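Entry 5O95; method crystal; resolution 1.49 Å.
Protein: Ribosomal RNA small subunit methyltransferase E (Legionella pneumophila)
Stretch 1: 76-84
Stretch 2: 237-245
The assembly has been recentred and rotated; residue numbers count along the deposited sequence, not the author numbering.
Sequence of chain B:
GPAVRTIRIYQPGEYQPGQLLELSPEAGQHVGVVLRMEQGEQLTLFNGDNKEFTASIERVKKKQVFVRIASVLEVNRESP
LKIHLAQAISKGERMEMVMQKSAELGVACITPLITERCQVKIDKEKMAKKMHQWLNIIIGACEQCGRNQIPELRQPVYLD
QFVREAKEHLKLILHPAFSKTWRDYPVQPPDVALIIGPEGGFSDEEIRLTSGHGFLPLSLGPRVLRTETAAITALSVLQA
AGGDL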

# COMPACT_ATOMS: atom_id res chain seq x y z
N ASN B 76 -13.32 16.83 -11.75
CA ASN B 76 -13.14 16.65 -10.31
C ASN B 76 -13.05 15.15 -10.03
O ASN B 76 -13.99 14.41 -10.34
CB ASN B 76 -14.33 17.27 -9.57
CG ASN B 76 -14.14 17.29 -8.06
OD1 ASN B 76 -13.86 16.26 -7.44
ND2 ASN B 76 -14.26 18.47 -7.47
N ARG B 77 -11.94 14.73 -9.43
CA ARG B 77 -11.77 13.33 -9.03
C ARG B 77 -11.60 13.19 -7.53
O ARG B 77 -10.96 12.25 -7.06
CB ARG B 77 -10.59 12.69 -9.77
CG ARG B 77 -10.82 12.59 -11.26
CD ARG B 77 -9.69 11.84 -11.97
NE ARG B 77 -10.04 11.74 -13.39
CZ ARG B 77 -9.59 12.59 -14.31
NH1 ARG B 77 -8.73 13.56 -13.99
NH2 ARG B 77 -10.00 12.46 -15.58
N GLU B 78 -12.21 14.10 -6.78
CA GLU B 78 -12.16 14.08 -5.32
C GLU B 78 -13.24 13.18 -4.74
O GLU B 78 -14.34 13.04 -5.30
CB GLU B 78 -12.33 15.49 -4.76
CG GLU B 78 -11.23 16.46 -5.22
CD GLU B 78 -9.83 15.96 -4.86
OE1 GLU B 78 -9.55 15.84 -3.64
OE2 GLU B 78 -9.01 15.70 -5.78
N SER B 79 -12.92 12.54 -3.59
CA SER B 79 -13.90 11.72 -2.92
C SER B 79 -14.85 12.60 -2.11
O SER B 79 -14.42 13.60 -1.54
CB SER B 79 -13.21 10.76 -1.96
OG SER B 79 -14.18 10.09 -1.17
N PRO B 80 -16.13 12.24 -2.07
CA PRO B 80 -17.08 12.96 -1.19
C PRO B 80 -16.81 12.74 0.28
O PRO B 80 -17.33 13.51 1.11
CB PRO B 80 -18.44 12.39 -1.60
CG PRO B 80 -18.12 11.03 -2.12
CD PRO B 80 -16.80 11.15 -2.81
N LEU B 81 -16.07 11.71 0.66
CA LEU B 81 -15.67 11.52 2.04
C LEU B 81 -14.30 12.19 2.21
O LEU B 81 -13.34 11.80 1.54
CB LEU B 81 -15.57 10.02 2.35
CG LEU B 81 -15.00 9.65 3.71
CD1 LEU B 81 -16.01 9.98 4.82
CD2 LEU B 81 -14.64 8.15 3.78
N LYS B 82 -14.23 13.21 3.07
CA LYS B 82 -12.98 13.95 3.28
C LYS B 82 -12.26 13.36 4.49
O LYS B 82 -12.70 13.53 5.63
CB LYS B 82 -13.28 15.42 3.54
CG LYS B 82 -14.22 16.05 2.56
CD LYS B 82 -13.73 15.88 1.15
CE LYS B 82 -14.72 16.56 0.20
NZ LYS B 82 -14.51 16.21 -1.24
N ILE B 83 -11.19 12.63 4.23
CA ILE B 83 -10.42 11.98 5.30
C ILE B 83 -9.25 12.89 5.64
O ILE B 83 -8.52 13.33 4.75
CB ILE B 83 -9.91 10.61 4.85
CG1 ILE B 83 -11.07 9.75 4.35
CG2 ILE B 83 -9.15 9.95 5.99
CD1 ILE B 83 -10.62 8.40 3.78
N HIS B 84 -9.09 13.17 6.93
CA HIS B 84 -7.92 13.87 7.46
C HIS B 84 -7.08 12.82 8.18
O HIS B 84 -7.47 12.35 9.26
CB HIS B 84 -8.35 14.97 8.42
CG HIS B 84 -7.21 15.78 8.94
ND1 HIS B 84 -7.39 16.87 9.76
CD2 HIS B 84 -5.87 15.68 8.75
CE1 HIS B 84 -6.22 17.40 10.06
NE2 HIS B 84 -5.27 16.69 9.46
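Stretch 2, residues 237-245: VLQAAGGDL

Residues 237-245 form the C-terminal end of the chain and lie against residues 76-84, more than 150 positions earlier in sequence. Stretch 2 enters as the last turns of a helix, in which Ala 241 N bonds to Val 237 O (2.9 Å) and Gly 242 N to Leu 238 O (2.9 Å). The backbone then turns through Gly 242 and Gly 243 (phi/psi -131/0° and -119/-138°) and finishes at the carboxylate of Leu 245. Stretch 1 is a loop that bends at Pro 80 and enters a strand at Lys 82. The two run in opposite senses: Ile 83 has Leu 238 as its nearest neighbour by CA position (8.3 Å between CA atoms), Leu 81 has Gly 243 (CA to CA 4.8 Å), and Ser 79 has Asp 244 (CA to CA 5.6 Å). The backbones thus approach closely at the glycine and separate toward the helix. The contact buries 394 Å², both sides summed.

One direct hydrogen bond joins the stretches, from Ser 79 OG to Gln 239 OE1 at 2.7 Å. The CA-to-CB bond of Gln 239 points sideways, but with chi1 and chi2 both m its amide end comes nearer to stretch 1 and meets the serine, whose own CA-to-CB bond points toward stretch 2. Ser 79 OG also accepts from Leu 81 N (3.1 Å), so the same hydroxyl braces the bend around Pro 80 and ties it to the helix. The CA-to-CB bond of Lys 82 points away from stretch 2, and its NZ returns to Ser 79 O at 2.6 Å.

The apolar part of the contact lies where the loop passes into the strand. Leu 81 and Ile 83 alternate with Lys 82, so the CA-to-CB bonds of both point toward stretch 2. Ile 83 CD1 packs 3.9 Å from Leu 238 CB and 3.7 Å from Gln 239 NE2. Leu 81 CD2 is 4.4 Å from Leu 238 CB and 3.3 Å from Leu 238 O, resting on the helix backbone as well as on a side chain.

The approach is close at the two glycines, and at Gly 243 there is no room for a CB. Leu 81 CB lies 3.5 Å from Gly 242 O and 3.7 Å from Gly 243 CA, while Ser 79 OG is 3.6 Å from Gly 243 CA. A CB on Gly 243 would fall 2.8 Å from Ser 79 OG and 1.9 Å from Gln 239 OE1, clashing with both partners of the hydrogen bond.

Asp 244, with chi1 in p, points toward stretch 1 and closes the contact at its earlier end. Asp 244 OD2 lies 3.4 Å from Ser 79 CA, and Asp 244 CB is 4.0 Å from Pro 80 CD. A water bridges this corner, donating to both Glu 78 O (2.9 Å from the water oxygen) and Asp 244 OD2 (2.5 Å), two oxygens that are themselves 3.8 Å apart.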

# COMPACT_ATOMS: atom_id res chain seq x y z
N VAL B 237 -10.10 1.14 3.15
CA VAL B 237 -11.32 0.63 3.77
C VAL B 237 -12.31 1.76 4.01
O VAL B 237 -13.51 1.61 3.75
CB VAL B 237 -10.98 -0.13 5.07
CG1 VAL B 237 -12.26 -0.48 5.81
CG2 VAL B 237 -10.16 -1.37 4.77
N LEU B 238 -11.82 2.92 4.46
CA LEU B 238 -12.72 4.05 4.70
C LEU B 238 -13.30 4.60 3.41
O LEU B 238 -14.49 4.91 3.35
CB LEU B 238 -11.97 5.15 5.46
CG LEU B 238 -11.53 4.75 6.86
CD1 LEU B 238 -10.66 5.87 7.46
CD2 LEU B 238 -12.73 4.46 7.75
N GLN B 239 -12.49 4.68 2.34
CA GLN B 239 -13.03 5.16 1.07
C GLN B 239 -14.01 4.18 0.47
O GLN B 239 -14.95 4.58 -0.22
CB GLN B 239 -11.91 5.41 0.07
CG GLN B 239 -11.04 6.62 0.39
CD GLN B 239 -11.74 7.97 0.17
OE1 GLN B 239 -12.96 8.06 0.04
NE2 GLN B 239 -10.93 9.02 0.14
N ALA B 240 -13.80 2.88 0.69
CA ALA B 240 -14.78 1.93 0.18
C ALA B 240 -16.08 2.01 0.97
O ALA B 240 -17.18 2.00 0.39
CB ALA B 240 -14.19 0.52 0.23
N ALA B 241 -15.98 2.13 2.30
CA ALA B 241 -17.16 2.14 3.15
C ALA B 241 -17.98 3.42 2.98
O ALA B 241 -19.21 3.36 2.91
CB ALA B 241 -16.76 1.94 4.61
N GLY B 242 -17.31 4.57 2.88
CA GLY B 242 -18.04 5.83 2.89
C GLY B 242 -17.69 6.80 1.79
O GLY B 242 -18.28 7.89 1.71
N GLY B 243 -16.76 6.43 0.92
CA GLY B 243 -16.30 7.32 -0.13
C GLY B 243 -16.57 6.75 -1.50
O GLY B 243 -17.62 6.14 -1.73
N ASP B 244 -15.61 6.89 -2.41
CA ASP B 244 -15.88 6.61 -3.82
C ASP B 244 -15.16 5.38 -4.35
O ASP B 244 -14.99 5.25 -5.57
CB ASP B 244 -15.58 7.84 -4.69
CG ASP B 244 -14.12 8.30 -4.57
OD1 ASP B 244 -13.32 7.69 -3.84
OD2 ASP B 244 -13.80 9.30 -5.25
N LEU B 245 -14.75 4.47 -3.48
CA LEU B 245 -14.27 3.19 -3.97
C LEU B 245 -15.42 2.20 -4.02
O LEU B 245 -16.24 2.17 -3.11
CB LEU B 245 -13.16 2.64 -3.08
CG LEU B 245 -11.75 2.96 -3.54
CD1 LEU B 245 -11.54 4.44 -3.70
CD2 LEU B 245 -10.77 2.41 -2.52
OXT LEU B 245 -15.54 1.41 -4.97
O HOH W 1 -15.52 10.67 -6.53